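Local coordinates for protein probable glutamine synthetase (Pseudomonas aeruginosa, PDB 4HPP) that belongs to the glutamine synthetase family and holds a magnesium ion and glutamic acid in a pocket of its catalytic domain, at residues 200-206 against 337-343; 130-135 against 232-236. All blocks are in the same frame, centred on the assembly; numbering follows the deposited sequence.

How the contacts relate
The chain passes 130-135 first, on strand 124-137. It then runs through 200-206 on helix 196-216. Next comes 232-236, which pairs with the first strand and closes contact 2 over 96 intervening residues. Last is 337-343, which returns to the helix and closes contact 1 over 130. The segments alternate, so the two loops cross. All four lie in the catalytic domain, and the contact centres are about 10 Å apart. Contact 2 ties two sheet strands together beside the bound ligand. Contact 1 ties helix 196-216 to the turn and loop after strand 330-336 and to the start of helix 342-358. They touch where A202 packs on F130, where V235 meets A338, and where R206 NH2 makes a weak hydrogen bond to H132 NE2.

Contact 1. Residues 200-206 against 337-343; sequences DRAVNVR and DATTCPH
The backbones come nearest at A202 and P342, with CA atoms 6.0 Å apart, where a turn of helix 196-216 faces the loop that leads into helix 342-358. This lies in the buried core of the glutamine synthetase catalytic domain. The loop opens with a type I beta turn from D337 to T340. An Asx turn lies within it, as D337 OD2 accepts the backbone N of T339. T340 OG1 also bonds back to D337 O.

P342 is the apolar part of the contact. Its CB and CG rest on the helix, with P342 CB 3.6 Å from A202 CB. P342 CG is 3.4 Å from V203 CG2. The same methyl also approaches H343 CE1.

R206 reaches across to the loop with its chain bent at chi2 (149°). The guanidinium is sandwiched between apolar groups. A338 CB sits 3.9 Å above the plane of the R206 guanidinium, over the centre. P342 CG covers the opposite face, nearer the rim. At the edge, in plane, R206 NH1 gives a weak hydrogen bond to T340 O at 3.3 Å. This packing limits how the buried group can turn.

At the other end D200 links H343 to a second helix. OD1 forms a salt bridge with R109 of helix 108-121. The second oxygen takes a nearly straight bond (173°) from H343, with H343 NE2 2.8 Å from D200 OD2 and the oxygen in the imidazole plane.

Contact 2. Residues 130-135 against 232-236; sequences FEHEFS and TNGVH. With MG (magnesium ion), chain B; GLU (glutamic acid), chain D.
The F130 ring is met at its edge, in plane, by V235 CG1, 3.8 Å from F130 CD1. V235 CG2 lies alongside H132 instead, and these two side chains point the same way. On the other face of the sheet the H236 ring is approached at its edge by E131 OE2 and by OXT of the bound glutamic acid. H236 NE2 donates to OXT of the glutamic acid at 3.0 Å. On the ND1 side, water 1 bridges to E131 OE2. The E131 carboxylate and the ring are turned 40° apart. The imidazole is thus held between ligand and water.

The backbones form an antiparallel pair. E131 and H236 are the hydrogen-bonded pair, with E131 N 2.9 Å from H236 O and a return bond from H236 N to E131 O. H132 and V235 follow as a non-hydrogen-bonded pair. Farther on, the bond from E133 N to G234 O is weak, and water 2 donates to both E133 O and G234 O.

E133 sends an extended side chain (chi2 164°) to the metal and ligand. E133 OE2 binds the magnesium ion at 2.2 Å. E133 OE1 accepts from G234 N at 3.1 Å and from N of the glutamic acid at 2.8 Å. These two bonds help fix the carboxylate's rotation. T232 O is a second acceptor for N of the glutamic acid, 2.9 Å away. E180 and E187 complete the protein part of the metal site.

Strand 185-194 lies along strand 124-137, with Q185 bonded to N233 OD1. Strand 330-336 borders the V235 side, where M336 pairs with V235 through the backbone. Helix 196-216 packs behind, with V205 on H132 and T209 on F134.

Contact 1. Residues 200-206 against 337-343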
loop_
_atom_site.group_PDB
_atom_site.type_symbol
_atom_site.label_atom_id
_atom_site.label_comp_id
_atom_site.label_asym_id
_atom_site.label_seq_id
_atom_site.Cartn_x
_atom_site.Cartn_y
_atom_site.Cartn_z
ATOM N N ASP A 200 38.049 -22.067 -3.927
ATOM C CA ASP A 200 37.222 -21.078 -4.660
ATOM C C ASP A 200 35.740 -21.401 -4.494
ATOM O O ASP A 200 34.904 -20.491 -4.231
ATOM C CB ASP A 200 37.582 -21.010 -6.136
ATOM C CG ASP A 200 39.010 -20.524 -6.374
ATOM O OD1 ASP A 200 39.428 -20.514 -7.552
ATOM O OD2 ASP A 200 39.719 -20.167 -5.394
ATOM N N ARG A 201 35.429 -22.697 -4.587
ATOM C CA ARG A 201 34.029 -23.153 -4.399
ATOM C C ARG A 201 33.516 -22.751 -2.996
ATOM O O ARG A 201 32.421 -22.176 -2.862
ATOM C CB ARG A 201 33.908 -24.642 -4.680
ATOM C CG ARG A 201 32.516 -25.224 -4.736
ATOM C CD ARG A 201 32.571 -26.530 -5.525
ATOM N NE ARG A 201 32.767 -26.245 -6.962
ATOM C CZ ARG A 201 32.722 -27.112 -7.984
ATOM N NH1 ARG A 201 32.484 -28.390 -7.818
ATOM N NH2 ARG A 201 32.912 -26.655 -9.201
ATOM N N ALA A 202 34.336 -22.968 -1.977
ATOM C CA ALA A 202 33.901 -22.635 -0.645
ATOM C C ALA A 202 33.555 -21.143 -0.652
ATOM O O ALA A 202 32.477 -20.761 -0.239
ATOM C CB ALA A 202 34.976 -22.965 0.346
ATOM N N VAL A 203 34.403 -20.301 -1.244
ATOM C CA VAL A 203 34.117 -18.842 -1.256
ATOM C C VAL A 203 32.831 -18.549 -2.065
ATOM O O VAL A 203 31.913 -17.870 -1.566
ATOM C CB VAL A 203 35.304 -18.000 -1.806
ATOM C CG1 VAL A 203 34.878 -16.549 -2.091
ATOM C CG2 VAL A 203 36.495 -18.064 -0.868
ATOM N N ASN A 204 32.771 -19.076 -3.291
ATOM C CA ASN A 204 31.592 -18.962 -4.132
ATOM C C ASN A 204 30.304 -19.388 -3.448
ATOM O O ASN A 204 29.288 -18.672 -3.515
ATOM C CB ASN A 204 31.727 -19.846 -5.354
ATOM C CG ASN A 204 32.809 -19.402 -6.290
ATOM O OD1 ASN A 204 33.206 -18.255 -6.318
ATOM N ND2 ASN A 204 33.286 -20.328 -7.078
ATOM N N VAL A 205 30.317 -20.546 -2.801
ATOM C CA VAL A 205 29.113 -20.957 -2.032
ATOM C C VAL A 205 28.685 -19.898 -0.986
ATOM O O VAL A 205 27.479 -19.681 -0.787
ATOM C CB VAL A 205 29.250 -22.343 -1.354
ATOM C CG1 VAL A 205 28.157 -22.552 -0.345
ATOM C CG2 VAL A 205 29.239 -23.469 -2.387
ATOM N N ARG A 206 29.645 -19.219 -0.349
ATOM C CA ARG A 206 29.271 -18.245 0.664
ATOM C C ARG A 206 28.751 -16.940 0.053
ATOM O O ARG A 206 27.755 -16.310 0.571
ATOM C CB ARG A 206 30.472 -17.938 1.530
ATOM C CG ARG A 206 30.901 -19.122 2.351
ATOM C CD ARG A 206 32.411 -19.096 2.571
ATOM N NE ARG A 206 32.816 -20.268 3.346
ATOM C CZ ARG A 206 33.832 -20.305 4.217
ATOM N NH1 ARG A 206 34.537 -19.188 4.425
ATOM N NH2 ARG A 206 34.131 -21.462 4.866
ATOM N N ASP A 337 35.064 -23.632 10.603
ATOM C CA ASP A 337 33.873 -22.791 10.543
ATOM C C ASP A 337 34.004 -21.757 9.416
ATOM O O ASP A 337 35.062 -21.713 8.716
ATOM C CB ASP A 337 33.526 -22.181 11.906
ATOM C CG ASP A 337 34.607 -21.274 12.467
ATOM O OD1 ASP A 337 35.073 -21.536 13.607
ATOM O OD2 ASP A 337 34.968 -20.270 11.822
ATOM N N ALA A 338 32.947 -20.973 9.167
ATOM C CA ALA A 338 32.984 -20.061 7.994
ATOM C C ALA A 338 33.714 -18.724 8.211
ATOM O O ALA A 338 33.785 -17.897 7.284
ATOM C CB ALA A 338 31.600 -19.826 7.471
ATOM N N THR A 339 34.240 -18.488 9.424
ATOM C CA THR A 339 35.049 -17.299 9.675
ATOM C C THR A 339 36.442 -17.503 9.081
ATOM O O THR A 339 37.249 -16.573 9.026
ATOM C CB THR A 339 35.197 -16.956 11.184
ATOM O OG1 THR A 339 35.883 -18.017 11.838
ATOM C CG2 THR A 339 33.867 -16.778 11.823
ATOM N N THR A 340 36.723 -18.710 8.610
ATOM C CA THR A 340 38.012 -18.943 7.903
ATOM C C THR A 340 38.146 -18.325 6.530
ATOM O O THR A 340 37.185 -17.856 5.963
ATOM C CB THR A 340 38.262 -20.429 7.641
ATOM O OG1 THR A 340 37.172 -20.953 6.866
ATOM C CG2 THR A 340 38.406 -21.125 8.967
ATOM N N CYS A 341 39.376 -18.320 6.026
ATOM C CA CYS A 341 39.664 -18.086 4.621
ATOM C C CYS A 341 39.812 -19.453 3.881
ATOM O O CYS A 341 40.832 -20.106 3.968
ATOM C CB CYS A 341 40.886 -17.162 4.473
ATOM S SG CYS A 341 41.664 -17.281 2.839
ATOM N N PRO A 342 38.779 -19.911 3.161
ATOM C CA PRO A 342 38.855 -21.281 2.541
ATOM C C PRO A 342 40.257 -21.761 2.078
ATOM O O PRO A 342 40.669 -22.884 2.396
ATOM C CB PRO A 342 37.897 -21.169 1.356
ATOM C CG PRO A 342 36.893 -20.145 1.782
ATOM C CD PRO A 342 37.471 -19.269 2.893
ATOM N N HIS A 343 40.981 -20.923 1.349
ATOM C CA HIS A 343 42.372 -21.180 0.900
ATOM C C HIS A 343 43.376 -21.310 1.954
ATOM O O HIS A 343 44.239 -22.161 1.840
ATOM C CB HIS A 343 42.820 -20.045 0.067
ATOM C CG HIS A 343 41.832 -19.693 -0.993
ATOM N ND1 HIS A 343 40.910 -18.743 -0.819
ATOM C CD2 HIS A 343 41.629 -20.225 -2.265
ATOM C CE1 HIS A 343 40.136 -18.668 -1.938
ATOM N NE2 HIS A 343 40.592 -19.568 -2.817
#

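Contact 2. Residues 130-135 against 232-236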
loop_
_atom_site.group_PDB
_atom_site.type_symbol
_atom_site.label_atom_id
_atom_site.label_comp_id
_atom_site.label_asym_id
_atom_site.label_seq_id
_atom_site.Cartn_x
_atom_site.Cartn_y
_atom_site.Cartn_z
ATOM N N PHE A 130 33.927 -28.488 0.697
ATOM C CA PHE A 130 33.497 -27.814 1.929
ATOM C C PHE A 130 31.951 -27.891 2.074
ATOM O O PHE A 130 31.216 -27.605 1.111
ATOM C CB PHE A 130 33.881 -26.351 1.884
ATOM C CG PHE A 130 35.341 -26.075 1.882
ATOM C CD1 PHE A 130 35.975 -25.601 3.054
ATOM C CD2 PHE A 130 36.088 -26.195 0.711
ATOM C CE1 PHE A 130 37.334 -25.257 3.066
ATOM C CE2 PHE A 130 37.445 -25.873 0.716
ATOM C CZ PHE A 130 38.083 -25.393 1.888
ATOM N N GLU A 131 31.474 -28.278 3.263
ATOM C CA GLU A 131 30.053 -28.330 3.540
ATOM C C GLU A 131 29.809 -27.127 4.415
ATOM O O GLU A 131 30.581 -26.881 5.353
ATOM C CB GLU A 131 29.658 -29.596 4.312
ATOM C CG GLU A 131 29.734 -30.945 3.566
ATOM C CD GLU A 131 29.188 -32.126 4.416
ATOM O OE1 GLU A 131 28.979 -33.199 3.822
ATOM O OE2 GLU A 131 28.936 -31.998 5.662
ATOM N N HIS A 132 28.735 -26.393 4.115
ATOM C CA HIS A 132 28.468 -25.139 4.745
ATOM C C HIS A 132 27.141 -25.120 5.428
ATOM O O HIS A 132 26.143 -25.554 4.834
ATOM C CB HIS A 132 28.523 -24.046 3.719
ATOM C CG HIS A 132 29.935 -23.724 3.226
ATOM N ND1 HIS A 132 30.368 -24.051 1.970
ATOM C CD2 HIS A 132 30.972 -23.002 3.823
ATOM C CE1 HIS A 132 31.625 -23.592 1.798
ATOM N NE2 HIS A 132 31.993 -22.956 2.937
ATOM N N GLU A 133 27.106 -24.643 6.690
ATOM C CA GLU A 133 25.847 -24.465 7.369
ATOM C C GLU A 133 25.635 -22.960 7.655
ATOM O O GLU A 133 26.597 -22.202 7.863
ATOM C CB GLU A 133 25.776 -25.310 8.617
ATOM C CG GLU A 133 25.618 -26.809 8.376
ATOM C CD GLU A 133 25.949 -27.629 9.626
ATOM O OE1 GLU A 133 26.506 -27.053 10.613
ATOM O OE2 GLU A 133 25.671 -28.865 9.616
ATOM N N PHE A 134 24.378 -22.522 7.622
ATOM C CA PHE A 134 24.069 -21.122 7.832
ATOM C C PHE A 134 22.655 -20.923 8.398
ATOM O O PHE A 134 21.779 -21.838 8.344
ATOM C CB PHE A 134 24.269 -20.334 6.514
ATOM C CG PHE A 134 23.325 -20.765 5.376
ATOM C CD1 PHE A 134 23.685 -21.808 4.489
ATOM C CD2 PHE A 134 22.115 -20.093 5.161
ATOM C CE1 PHE A 134 22.852 -22.187 3.485
ATOM C CE2 PHE A 134 21.287 -20.477 4.127
ATOM C CZ PHE A 134 21.636 -21.527 3.308
ATOM N N SER A 135 22.427 -19.722 8.893
ATOM C CA SER A 135 21.139 -19.302 9.403
ATOM C C SER A 135 20.547 -18.522 8.307
ATOM O O SER A 135 21.260 -17.718 7.678
ATOM C CB SER A 135 21.293 -18.284 10.570
ATOM O OG SER A 135 21.721 -18.889 11.789
ATOM N N THR A 232 25.267 -24.524 16.501
ATOM C CA THR A 232 26.418 -23.878 15.913
ATOM C C THR A 232 26.452 -24.186 14.389
ATOM O O THR A 232 25.871 -25.177 13.954
ATOM C CB THR A 232 27.734 -24.386 16.579
ATOM O OG1 THR A 232 27.696 -25.810 16.748
ATOM C CG2 THR A 232 27.919 -23.828 17.942
ATOM N N ASN A 233 27.148 -23.337 13.610
ATOM C CA ASN A 233 27.267 -23.450 12.168
ATOM C C ASN A 233 28.706 -23.952 11.924
ATOM O O ASN A 233 29.692 -23.207 12.112
ATOM C CB ASN A 233 27.028 -22.102 11.423
ATOM C CG ASN A 233 25.573 -21.548 11.502
ATOM O OD1 ASN A 233 24.581 -22.258 11.225
ATOM N ND2 ASN A 233 25.449 -20.228 11.852
ATOM N N GLY A 234 28.831 -25.218 11.513
ATOM C CA GLY A 234 30.117 -25.793 11.157
ATOM C C GLY A 234 30.430 -25.631 9.675
ATOM O O GLY A 234 29.587 -25.205 8.902
ATOM N N VAL A 235 31.677 -25.922 9.319
ATOM C CA VAL A 235 32.133 -26.081 7.971
ATOM C C VAL A 235 32.891 -27.400 8.059
ATOM O O VAL A 235 33.681 -27.571 8.956
ATOM C CB VAL A 235 33.082 -24.943 7.529
ATOM C CG1 VAL A 235 33.937 -25.351 6.304
ATOM C CG2 VAL A 235 32.313 -23.669 7.193
ATOM N N HIS A 236 32.653 -28.327 7.142
ATOM C CA HIS A 236 33.387 -29.589 7.152
ATOM C C HIS A 236 34.074 -29.777 5.857
ATOM O O HIS A 236 33.499 -29.585 4.790
ATOM C CB HIS A 236 32.489 -30.802 7.396
ATOM C CG HIS A 236 31.784 -30.795 8.721
ATOM N ND1 HIS A 236 30.619 -31.449 8.915
ATOM C CD2 HIS A 236 32.089 -30.155 9.943
ATOM C CE1 HIS A 236 30.197 -31.248 10.201
ATOM N NE2 HIS A 236 31.088 -30.456 10.823
HETATM MG MG MG B . 25.571 -30.811 8.662
HETATM N N GLU D . 26.347 -27.934 13.228
HETATM C CA GLU D . 27.498 -28.883 13.511
HETATM C C GLU D . 28.908 -28.249 13.536
HETATM O O GLU D . 29.124 -27.186 14.106
HETATM C CB GLU D . 27.487 -30.033 12.512
HETATM C CG GLU D . 26.337 -30.983 12.704
HETATM C CD GLU D . 26.231 -31.966 11.585
HETATM O OE1 GLU D . 26.446 -33.155 11.868
HETATM O OE2 GLU D . 25.954 -31.552 10.433
HETATM O OXT GLU D . 29.879 -28.771 12.977
HETATM O O HOH W 1 29.737 -33.695 7.525
HETATM O O HOH W 2 29.335 -22.569 7.472
#